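Long-range contact in F5/8 type C domain protein (PDB 7JRM), which probably binds carbohydrate through a CBM51-type module, helping a clostridial mucin-directed O-glycopeptidase recognise glycosylated substrates: residues A[136-150]-A[188-202]. Sequence-based numbering, arbitrary orientation.
Sequences IVYNSEGYDIFDTWV and KRLVVDVRNSKEIKL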
ATOM      1  N   ILE A 136     -29.314  32.197   9.782  1.00 12.70           N
ATOM      2  CA  ILE A 136     -29.557  30.954   9.058  1.00 15.02           C
ATOM      3  C   ILE A 136     -29.312  29.798  10.016  1.00 14.73           C
ATOM      4  O   ILE A 136     -28.229  29.692  10.606  1.00 14.61           O
ATOM      5  CB  ILE A 136     -28.668  30.837   7.810  1.00 11.24           C
ATOM      6  CG1 ILE A 136     -28.783  32.102   6.955  1.00 14.37           C
ATOM      7  CG2 ILE A 136     -29.057  29.615   6.995  1.00 14.62           C
ATOM      8  CD1 ILE A 136     -27.930  32.077   5.705  1.00 11.06           C
ATOM      9  N   VAL A 137     -30.313  28.935  10.168  1.00 13.14           N
ATOM     10  CA  VAL A 137     -30.280  27.830  11.118  1.00 18.10           C
ATOM     11  C   VAL A 137     -30.243  26.521  10.343  1.00 19.07           C
ATOM     12  O   VAL A 137     -31.008  26.335   9.388  1.00 20.36           O
ATOM     13  CB  VAL A 137     -31.487  27.873  12.071  1.00 16.82           C
ATOM     14  CG1 VAL A 137     -31.471  26.677  13.012  1.00 18.40           C
ATOM     15  CG2 VAL A 137     -31.496  29.176  12.856  1.00 17.10           C
ATOM     16  N   TYR A 138     -29.359  25.615  10.756  1.00 15.47           N
ATOM     17  CA  TYR A 138     -29.232  24.297  10.156  1.00 17.18           C
ATOM     18  C   TYR A 138     -29.388  23.221  11.221  1.00 23.39           C
ATOM     19  O   TYR A 138     -29.069  23.433  12.395  1.00 16.84           O
ATOM     20  CB  TYR A 138     -27.874  24.122   9.462  1.00 18.00           C
ATOM     21  CG  TYR A 138     -27.773  24.763   8.098  1.00 19.09           C
ATOM     22  CD1 TYR A 138     -27.310  26.063   7.954  1.00 15.95           C
ATOM     23  CD2 TYR A 138     -28.131  24.064   6.954  1.00 17.38           C
ATOM     24  CE1 TYR A 138     -27.210  26.651   6.711  1.00 15.05           C
ATOM     25  CE2 TYR A 138     -28.036  24.644   5.704  1.00 20.68           C
ATOM     26  CZ  TYR A 138     -27.575  25.938   5.589  1.00 17.42           C
ATOM     27  OH  TYR A 138     -27.478  26.522   4.347  1.00 19.75           O
ATOM     28  N   ASN A 139     -29.882  22.060  10.797  1.00 18.44           N
ATOM     29  CA  ASN A 139     -29.865  20.879  11.650  1.00 19.50           C
ATOM     30  C   ASN A 139     -28.430  20.380  11.768  1.00 18.21           C
ATOM     31  O   ASN A 139     -27.793  20.063  10.759  1.00 16.02           O
ATOM     32  CB  ASN A 139     -30.775  19.795  11.072  1.00 15.09           C
ATOM     33  CG  ASN A 139     -30.893  18.575  11.976  1.00 24.34           C
ATOM     34  OD1 ASN A 139     -29.893  17.987  12.390  1.00 20.45           O
ATOM     35  ND2 ASN A 139     -32.126  18.185  12.278  1.00 29.89           N
ATOM     36  N   SER A 140     -27.917  20.317  12.997  1.00 17.42           N
ATOM     37  CA  SER A 140     -26.536  19.921  13.248  1.00 16.26           C
ATOM     38  C   SER A 140     -26.435  18.588  13.981  1.00 20.41           C
ATOM     39  O   SER A 140     -25.378  18.271  14.538  1.00 21.30           O
ATOM     40  CB  SER A 140     -25.806  21.013  14.030  1.00 19.64           C
ATOM     41  OG  SER A 140     -26.440  21.260  15.273  1.00 16.24           O
ATOM     42  N   GLU A 141     -27.508  17.801  13.990  1.00 18.92           N
ATOM     43  CA  GLU A 141     -27.501  16.532  14.707  1.00 25.44           C
ATOM     44  C   GLU A 141     -26.588  15.529  14.012  1.00 24.89           C
ATOM     45  O   GLU A 141     -26.675  15.329  12.797  1.00 22.50           O
ATOM     46  CB  GLU A 141     -28.920  15.975  14.810  1.00 23.59           C
ATOM     47  CG  GLU A 141     -29.902  16.906  15.499  1.00 29.17           C
ATOM     48  CD  GLU A 141     -31.247  16.254  15.748  1.00 30.93           C
ATOM     49  OE1 GLU A 141     -31.271  15.100  16.226  1.00 33.50           O
ATOM     50  OE2 GLU A 141     -32.282  16.895  15.464  1.00 27.94           O
ATOM     51  N   GLY A 142     -25.711  14.897  14.790  1.00 23.34           N
ATOM     52  CA  GLY A 142     -24.802  13.899  14.271  1.00 25.61           C
ATOM     53  C   GLY A 142     -23.495  14.431  13.730  1.00 22.51           C
ATOM     54  O   GLY A 142     -22.640  13.630  13.327  1.00 24.08           O
ATOM     55  N   TYR A 143     -23.306  15.746  13.710  1.00 20.94           N
ATOM     56  CA  TYR A 143     -22.094  16.354  13.187  1.00 20.03           C
ATOM     57  C   TYR A 143     -21.162  16.750  14.326  1.00 16.51           C
ATOM     58  O   TYR A 143     -21.597  16.992  15.455  1.00 22.03           O
ATOM     59  CB  TYR A 143     -22.428  17.572  12.326  1.00 18.80           C
ATOM     60  CG  TYR A 143     -23.201  17.228  11.072  1.00 18.45           C
ATOM     61  CD1 TYR A 143     -22.644  16.417  10.092  1.00 15.92           C
ATOM     62  CD2 TYR A 143     -24.489  17.708  10.870  1.00 16.82           C
ATOM     63  CE1 TYR A 143     -23.346  16.097   8.943  1.00 18.68           C
ATOM     64  CE2 TYR A 143     -25.199  17.394   9.725  1.00 17.01           C
ATOM     65  CZ  TYR A 143     -24.622  16.588   8.765  1.00 19.99           C
ATOM     66  OH  TYR A 143     -25.324  16.272   7.625  1.00 23.37           O
ATOM     67  N   ASP A 144     -19.868  16.813  14.017  1.00 17.92           N
ATOM     68  CA  ASP A 144     -18.829  17.058  15.010  1.00 19.48           C
ATOM     69  C   ASP A 144     -18.220  18.447  14.911  1.00 19.26           C
ATOM     70  O   ASP A 144     -18.072  19.130  15.929  1.00 20.80           O
ATOM     71  CB  ASP A 144     -17.721  16.002  14.879  1.00 20.83           C
ATOM     72  CG  ASP A 144     -18.231  14.590  15.085  1.00 22.88           C
ATOM     73  OD1 ASP A 144     -18.885  14.336  16.118  1.00 20.45           O
ATOM     74  OD2 ASP A 144     -17.974  13.731  14.214  1.00 19.58           O
ATOM     75  N   ILE A 145     -17.858  18.888  13.708  1.00 13.78           N
ATOM     76  CA  ILE A 145     -17.110  20.123  13.511  1.00 17.61           C
ATOM     77  C   ILE A 145     -17.782  20.942  12.418  1.00 14.75           C
ATOM     78  O   ILE A 145     -18.200  20.399  11.389  1.00 13.97           O
ATOM     79  CB  ILE A 145     -15.637  19.832  13.147  1.00 14.82           C
ATOM     80  CG1 ILE A 145     -14.870  19.338  14.376  1.00 17.53           C
ATOM     81  CG2 ILE A 145     -14.960  21.061  12.552  1.00 15.79           C
ATOM     82  CD1 ILE A 145     -14.713  20.384  15.456  1.00 16.37           C
ATOM     83  N   PHE A 146     -17.897  22.248  12.645  1.00 13.19           N
ATOM     84  CA  PHE A 146     -18.330  23.192  11.626  1.00 10.84           C
ATOM     85  C   PHE A 146     -17.142  24.042  11.197  1.00 15.25           C
ATOM     86  O   PHE A 146     -16.473  24.648  12.038  1.00 13.48           O
ATOM     87  CB  PHE A 146     -19.462  24.086  12.132  1.00 12.78           C
ATOM     88  CG  PHE A 146     -19.795  25.215  11.200  1.00 12.90           C
ATOM     89  CD1 PHE A 146     -20.371  24.962   9.965  1.00 13.78           C
ATOM     90  CD2 PHE A 146     -19.521  26.526  11.551  1.00 13.08           C
ATOM     91  CE1 PHE A 146     -20.674  25.998   9.101  1.00 13.65           C
ATOM     92  CE2 PHE A 146     -19.824  27.566  10.692  1.00 15.43           C
ATOM     93  CZ  PHE A 146     -20.401  27.301   9.464  1.00 14.40           C
ATOM     94  N   ASP A 147     -16.891  24.088   9.890  1.00 13.74           N
ATOM     95  CA  ASP A 147     -15.742  24.783   9.328  1.00 11.68           C
ATOM     96  C   ASP A 147     -16.209  25.681   8.192  1.00 14.31           C
ATOM     97  O   ASP A 147     -17.027  25.267   7.364  1.00 11.79           O
ATOM     98  CB  ASP A 147     -14.695  23.780   8.822  1.00 15.72           C
ATOM     99  CG  ASP A 147     -13.368  24.430   8.491  1.00 16.79           C
ATOM    100  OD1 ASP A 147     -13.203  25.634   8.778  1.00 18.62           O
ATOM    101  OD2 ASP A 147     -12.487  23.730   7.951  1.00 17.04           O
ATOM    102  N   THR A 148     -15.688  26.906   8.150  1.00 13.92           N
ATOM    103  CA  THR A 148     -16.133  27.864   7.148  1.00 12.98           C
ATOM    104  C   THR A 148     -15.120  28.992   7.010  1.00 16.37           C
ATOM    105  O   THR A 148     -14.373  29.296   7.944  1.00 15.23           O
ATOM    106  CB  THR A 148     -17.509  28.446   7.502  1.00 12.19           C
ATOM    107  OG1 THR A 148     -17.979  29.264   6.423  1.00  9.72           O
ATOM    108  CG2 THR A 148     -17.427  29.292   8.767  1.00 11.47           C
ATOM    109  N   TRP A 149     -15.101  29.593   5.824  1.00 14.83           N
ATOM    110  CA  TRP A 149     -14.465  30.879   5.590  1.00 12.44           C
ATOM    111  C   TRP A 149     -15.538  31.961   5.582  1.00 13.08           C
ATOM    112  O   TRP A 149     -16.667  31.733   5.142  1.00 11.88           O
ATOM    113  CB  TRP A 149     -13.707  30.898   4.259  1.00 12.68           C
ATOM    114  CG  TRP A 149     -12.472  30.045   4.222  1.00 16.75           C
ATOM    115  CD1 TRP A 149     -12.327  28.840   3.598  1.00 20.42           C
ATOM    116  CD2 TRP A 149     -11.201  30.344   4.815  1.00 16.95           C
ATOM    117  NE1 TRP A 149     -11.049  28.366   3.771  1.00 19.61           N
ATOM    118  CE2 TRP A 149     -10.337  29.271   4.515  1.00 19.99           C
ATOM    119  CE3 TRP A 149     -10.711  31.412   5.573  1.00 18.16           C
ATOM    120  CZ2 TRP A 149      -9.013  29.234   4.947  1.00 22.80           C
ATOM    121  CZ3 TRP A 149      -9.394  31.373   6.001  1.00 21.58           C
ATOM    122  CH2 TRP A 149      -8.561  30.292   5.687  1.00 20.40           C
ATOM    123  N   VAL A 150     -15.183  33.144   6.081  1.00 11.19           N
ATOM    124  CA  VAL A 150     -16.119  34.260   6.147  1.00 12.09           C
ATOM    125  C   VAL A 150     -15.429  35.526   5.660  1.00 12.06           C
ATOM    126  O   VAL A 150     -14.203  35.657   5.731  1.00 11.70           O
ATOM    127  CB  VAL A 150     -16.682  34.466   7.570  1.00 12.66           C
ATOM    128  CG1 VAL A 150     -17.564  33.292   7.971  1.00 11.33           C
ATOM    129  CG2 VAL A 150     -15.554  34.666   8.570  1.00 13.38           C
ATOM    130  N   LYS A 188     -11.493  35.200   7.021  1.00 14.84           N
ATOM    131  CA  LYS A 188     -11.212  34.575   8.303  1.00 14.22           C
ATOM    132  C   LYS A 188     -11.845  33.190   8.359  1.00 16.36           C
ATOM    133  O   LYS A 188     -12.885  32.939   7.744  1.00 14.87           O
ATOM    134  CB  LYS A 188     -11.733  35.432   9.461  1.00 17.46           C
ATOM    135  CG  LYS A 188     -10.920  36.692   9.722  1.00 18.75           C
ATOM    136  CD  LYS A 188     -11.572  37.553  10.794  1.00 22.55           C
ATOM    137  CE  LYS A 188     -10.886  38.905  10.915  1.00 21.58           C
ATOM    138  NZ  LYS A 188      -9.448  38.771  11.284  1.00 30.86           N
ATOM    139  N   ARG A 189     -11.205  32.294   9.104  1.00 14.43           N
ATOM    140  CA  ARG A 189     -11.668  30.922   9.248  1.00 16.43           C
ATOM    141  C   ARG A 189     -12.312  30.727  10.614  1.00 18.21           C
ATOM    142  O   ARG A 189     -11.828  31.253  11.620  1.00 15.73           O
ATOM    143  CB  ARG A 189     -10.513  29.933   9.072  1.00 19.92           C
ATOM    144  CG  ARG A 189     -10.947  28.480   8.959  1.00 18.97           C
ATOM    145  CD  ARG A 189      -9.770  27.578   8.623  1.00 23.35           C
ATOM    146  NE  ARG A 189     -10.184  26.200   8.382  1.00 25.00           N
ATOM    147  CZ  ARG A 189      -9.365  25.153   8.426  1.00 26.32           C
ATOM    148  NH1 ARG A 189      -8.079  25.325   8.702  1.00 25.73           N
ATOM    149  NH2 ARG A 189      -9.831  23.933   8.193  1.00 27.48           N
ATOM    150  N   LEU A 190     -13.408  29.971  10.641  1.00 17.39           N
ATOM    151  CA  LEU A 190     -14.113  29.644  11.874  1.00 15.22           C
ATOM    152  C   LEU A 190     -14.295  28.136  11.944  1.00 18.03           C
ATOM    153  O   LEU A 190     -14.933  27.545  11.068  1.00 14.68           O
ATOM    154  CB  LEU A 190     -15.469  30.353  11.946  1.00 14.27           C
ATOM    155  CG  LEU A 190     -15.455  31.884  11.939  1.00 19.82           C
ATOM    156  CD1 LEU A 190     -16.874  32.434  11.950  1.00  9.52           C
ATOM    157  CD2 LEU A 190     -14.658  32.425  13.117  1.00 14.92           C
ATOM    158  N   VAL A 191     -13.734  27.519  12.981  1.00 10.22           N
ATOM    159  CA  VAL A 191     -13.837  26.081  13.210  1.00 16.01           C
ATOM    160  C   VAL A 191     -14.495  25.892  14.568  1.00 17.15           C
ATOM    161  O   VAL A 191     -13.892  26.202  15.605  1.00 12.83           O
ATOM    162  CB  VAL A 191     -12.470  25.388  13.153  1.00 14.37           C
ATOM    163  CG1 VAL A 191     -12.632  23.885  13.319  1.00 16.17           C
ATOM    164  CG2 VAL A 191     -11.766  25.710  11.843  1.00 14.78           C
ATOM    165  N   VAL A 192     -15.726  25.383  14.571  1.00 14.30           N
ATOM    166  CA  VAL A 192     -16.564  25.343  15.764  1.00 14.96           C
ATOM    167  C   VAL A 192     -16.891  23.895  16.103  1.00 16.24           C
ATOM    168  O   VAL A 192     -17.279  23.116  15.226  1.00 13.01           O
ATOM    169  CB  VAL A 192     -17.856  26.158  15.574  1.00 15.19           C
ATOM    170  CG1 VAL A 192     -18.637  26.226  16.879  1.00 17.41           C
ATOM    171  CG2 VAL A 192     -17.532  27.553  15.065  1.00 11.66           C
ATOM    172  N   ASP A 193     -16.739  23.546  17.379  1.00 14.94           N
ATOM    173  CA  ASP A 193     -17.185  22.254  17.884  1.00 19.62           C
ATOM    174  C   ASP A 193     -18.707  22.251  17.980  1.00 15.19           C
ATOM    175  O   ASP A 193     -19.290  23.092  18.670  1.00 15.53           O
ATOM    176  CB  ASP A 193     -16.554  21.985  19.249  1.00 21.14           C
ATOM    177  CG  ASP A 193     -16.736  20.549  19.716  1.00 21.45           C
ATOM    178  OD1 ASP A 193     -17.589  19.830  19.157  1.00 21.29           O
ATOM    179  OD2 ASP A 193     -16.020  20.140  20.654  1.00 26.40           O
ATOM    180  N   VAL A 194     -19.351  21.312  17.285  1.00 14.21           N
ATOM    181  CA  VAL A 194     -20.806  21.216  17.297  1.00 17.67           C
ATOM    182  C   VAL A 194     -21.221  19.817  17.738  1.00 18.36           C
ATOM    183  O   VAL A 194     -22.298  19.331  17.373  1.00 19.15           O
ATOM    184  CB  VAL A 194     -21.403  21.563  15.920  1.00 16.89           C
ATOM    185  CG1 VAL A 194     -21.101  23.010  15.557  1.00 14.12           C
ATOM    186  CG2 VAL A 194     -20.870  20.621  14.850  1.00 15.79           C
ATOM    187  N   ARG A 195     -20.375  19.169  18.536  1.00 19.13           N
ATOM    188  CA  ARG A 195     -20.639  17.803  18.964  1.00 17.92           C
ATOM    189  C   ARG A 195     -21.876  17.735  19.850  1.00 21.72           C
ATOM    190  O   ARG A 195     -22.059  18.553  20.756  1.00 16.40           O
ATOM    191  CB  ARG A 195     -19.433  17.240  19.716  1.00 17.27           C
ATOM    192  CG  ARG A 195     -18.415  16.545  18.831  1.00 19.34           C
ATOM    193  CD  ARG A 195     -17.264  15.990  19.656  1.00 24.18           C
ATOM    194  NE  ARG A 195     -16.574  17.039  20.402  1.00 20.08           N
ATOM    195  CZ  ARG A 195     -15.524  16.827  21.189  1.00 27.40           C
ATOM    196  NH1 ARG A 195     -15.039  15.603  21.337  1.00 21.36           N
ATOM    197  NH2 ARG A 195     -14.957  17.842  21.829  1.00 33.57           N
ATOM    198  N   ASN A 196     -22.729  16.745  19.575  1.00 19.81           N
ATOM    199  CA  ASN A 196     -23.931  16.480  20.369  1.00 23.35           C
ATOM    200  C   ASN A 196     -24.844  17.702  20.431  1.00 19.05           C
ATOM    201  O   ASN A 196     -25.422  18.017  21.473  1.00 19.21           O
ATOM    202  CB  ASN A 196     -23.569  15.998  21.776  1.00 22.63           C
ATOM    203  CG  ASN A 196     -22.879  14.649  21.768  1.00 23.03           C
ATOM    204  OD1 ASN A 196     -23.389  13.681  21.204  1.00 30.80           O
ATOM    205  ND2 ASN A 196     -21.711  14.579  22.394  1.00 27.74           N
ATOM    206  N   SER A 197     -24.975  18.394  19.306  1.00 20.35           N
ATOM    207  CA  SER A 197     -25.856  19.543  19.188  1.00 21.32           C
ATOM    208  C   SER A 197     -27.019  19.210  18.263  1.00 22.62           C
ATOM    209  O   SER A 197     -27.018  18.199  17.556  1.00 22.38           O
ATOM    210  CB  SER A 197     -25.092  20.767  18.667  1.00 21.37           C
ATOM    211  OG  SER A 197     -24.817  20.646  17.282  1.00 18.14           O
ATOM    212  N   LYS A 198     -28.025  20.079  18.279  1.00 22.66           N
ATOM    213  CA  LYS A 198     -29.189  19.928  17.419  1.00 23.03           C
ATOM    214  C   LYS A 198     -29.352  21.051  16.409  1.00 18.28           C
ATOM    215  O   LYS A 198     -29.920  20.817  15.340  1.00 22.26           O
ATOM    216  CB  LYS A 198     -30.469  19.826  18.264  1.00 27.41           C
ATOM    217  CG  LYS A 198     -30.638  18.483  18.958  1.00 30.35           C
ATOM    218  CD  LYS A 198     -31.713  18.539  20.030  1.00 34.69           C
ATOM    219  CE  LYS A 198     -32.852  17.583  19.720  1.00 37.89           C
ATOM    220  NZ  LYS A 198     -34.157  18.084  20.231  1.00 40.62           N
ATOM    221  N   GLU A 199     -28.867  22.252  16.709  1.00 19.82           N
ATOM    222  CA  GLU A 199     -29.001  23.387  15.810  1.00 18.19           C
ATOM    223  C   GLU A 199     -27.724  24.211  15.820  1.00 18.34           C
ATOM    224  O   GLU A 199     -27.077  24.360  16.859  1.00 17.43           O
ATOM    225  CB  GLU A 199     -30.185  24.280  16.201  1.00 20.99           C
ATOM    226  CG  GLU A 199     -31.547  23.713  15.848  1.00 19.32           C
ATOM    227  CD  GLU A 199     -32.644  24.754  15.944  1.00 21.46           C
ATOM    228  OE1 GLU A 199     -32.443  25.768  16.646  1.00 20.58           O
ATOM    229  OE2 GLU A 199     -33.706  24.558  15.318  1.00 28.59           O
ATOM    230  N   ILE A 200     -27.370  24.742  14.654  1.00 17.67           N
ATOM    231  CA  ILE A 200     -26.323  25.744  14.523  1.00 20.57           C
ATOM    232  C   ILE A 200     -26.920  26.950  13.812  1.00 18.02           C
ATOM    233  O   ILE A 200     -27.665  26.802  12.836  1.00 18.36           O
ATOM    234  CB  ILE A 200     -25.084  25.203  13.774  1.00 17.61           C
ATOM    235  CG1 ILE A 200     -23.963  26.246  13.769  1.00 23.92           C
ATOM    236  CG2 ILE A 200     -25.437  24.760  12.356  1.00 21.84           C
ATOM    237  CD1 ILE A 200     -22.729  25.817  13.008  1.00 21.33           C
ATOM    238  N   LYS A 201     -26.624  28.141  14.323  1.00 13.64           N
ATOM    239  CA  LYS A 201     -27.190  29.381  13.807  1.00 15.31           C
ATOM    240  C   LYS A 201     -26.060  30.271  13.317  1.00 12.06           C
ATOM    241  O   LYS A 201     -25.193  30.670  14.102  1.00 15.30           O
ATOM    242  CB  LYS A 201     -28.018  30.094  14.878  1.00 16.01           C
ATOM    243  CG  LYS A 201     -28.745  31.334  14.384  1.00 15.60           C
ATOM    244  CD  LYS A 201     -29.823  31.765  15.367  1.00 16.17           C
ATOM    245  CE  LYS A 201     -29.256  31.936  16.768  1.00 23.86           C
ATOM    246  NZ  LYS A 201     -30.267  32.470  17.721  1.00 23.17           N
ATOM    247  N   LEU A 202     -26.073  30.579  12.023  1.00 13.94           N
ATOM    248  CA  LEU A 202     -25.061  31.420  11.397  1.00 13.47           C
ATOM    249  C   LEU A 202     -25.592  32.846  11.315  1.00 13.17           C
ATOM    250  O   LEU A 202     -26.594  33.100  10.638  1.00 15.97           O
ATOM    251  CB  LEU A 202     -24.702  30.888  10.012  1.00 10.06           C
ATOM    252  CG  LEU A 202     -24.337  29.403   9.943  1.00 15.96           C
ATOM    253  CD1 LEU A 202     -23.952  29.016   8.525  1.00 13.78           C
ATOM    254  CD2 LEU A 202     -23.216  29.075  10.917  1.00 12.32           C
TER
HETATM  255  O   HOH W   1     -24.308  17.184  16.808  1.00 22.75           O
HETATM  256  O   HOH W   2     -32.422  19.742  14.591  1.00 30.85           O
HETATM  257  O   HOH W   3     -22.257  14.838  17.672  1.00 22.01           O
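Phe146 lies between two sheets: its own strand pairs with residues 188-193, while its ring reaches the strand of residues 199-202. CD1 of Ile200 sits over one ring face, 3.8 Å from the centroid and 24° off the normal, a CH-pi contact. With CG anti to the backbone N (chi1 171°), the ring is turned toward strand 199-202, where its CZ lies 3.6 Å from Leu202 CD2, while Val192 CG2 borders its edge. A large, flat, apolar residue suits this place because one face and one rim can serve both sheets.

On the other side of strand 145-150, Arg189 and Asp147 form a side-on salt bridge, with NH2 2.7 Å from OD2 and NE 3.1 Å from OD1. The arginine chain runs extended from CG to NE, and its CB packs over the Trp149 six-membered ring, 3.9 Å from the centroid. Asp147 OD2 also meets Arg224 of strand 215-224, so the buried carboxylate is shared between two arginines, which would probably favour its ionised form.

Both segments leave one sheet for the other through type II turns, 140-143 and 194-197. Small hydroxyls fit where these turns meet: Ser140 OG donates to Ser197 OG (2.7 Å), which in turn donates to Val194 O (2.8 Å). A water that accepts from Ser197 N lies 2.7 Å from Ser140 O, joining the two turns. Asp193 OD1 closes an Asx turn on Arg195 N, while its carboxylate also holds that arginine's guanidinium.

Antiparallel hydrogen bonds thus join 136-139 to 199-202 and 145-150 to 188-193, each pair in a different sheet. Two linked strand pairs enclosing an apolar core are characteristic of the beta-sandwich of NPCBM-type carbohydrate-binding modules.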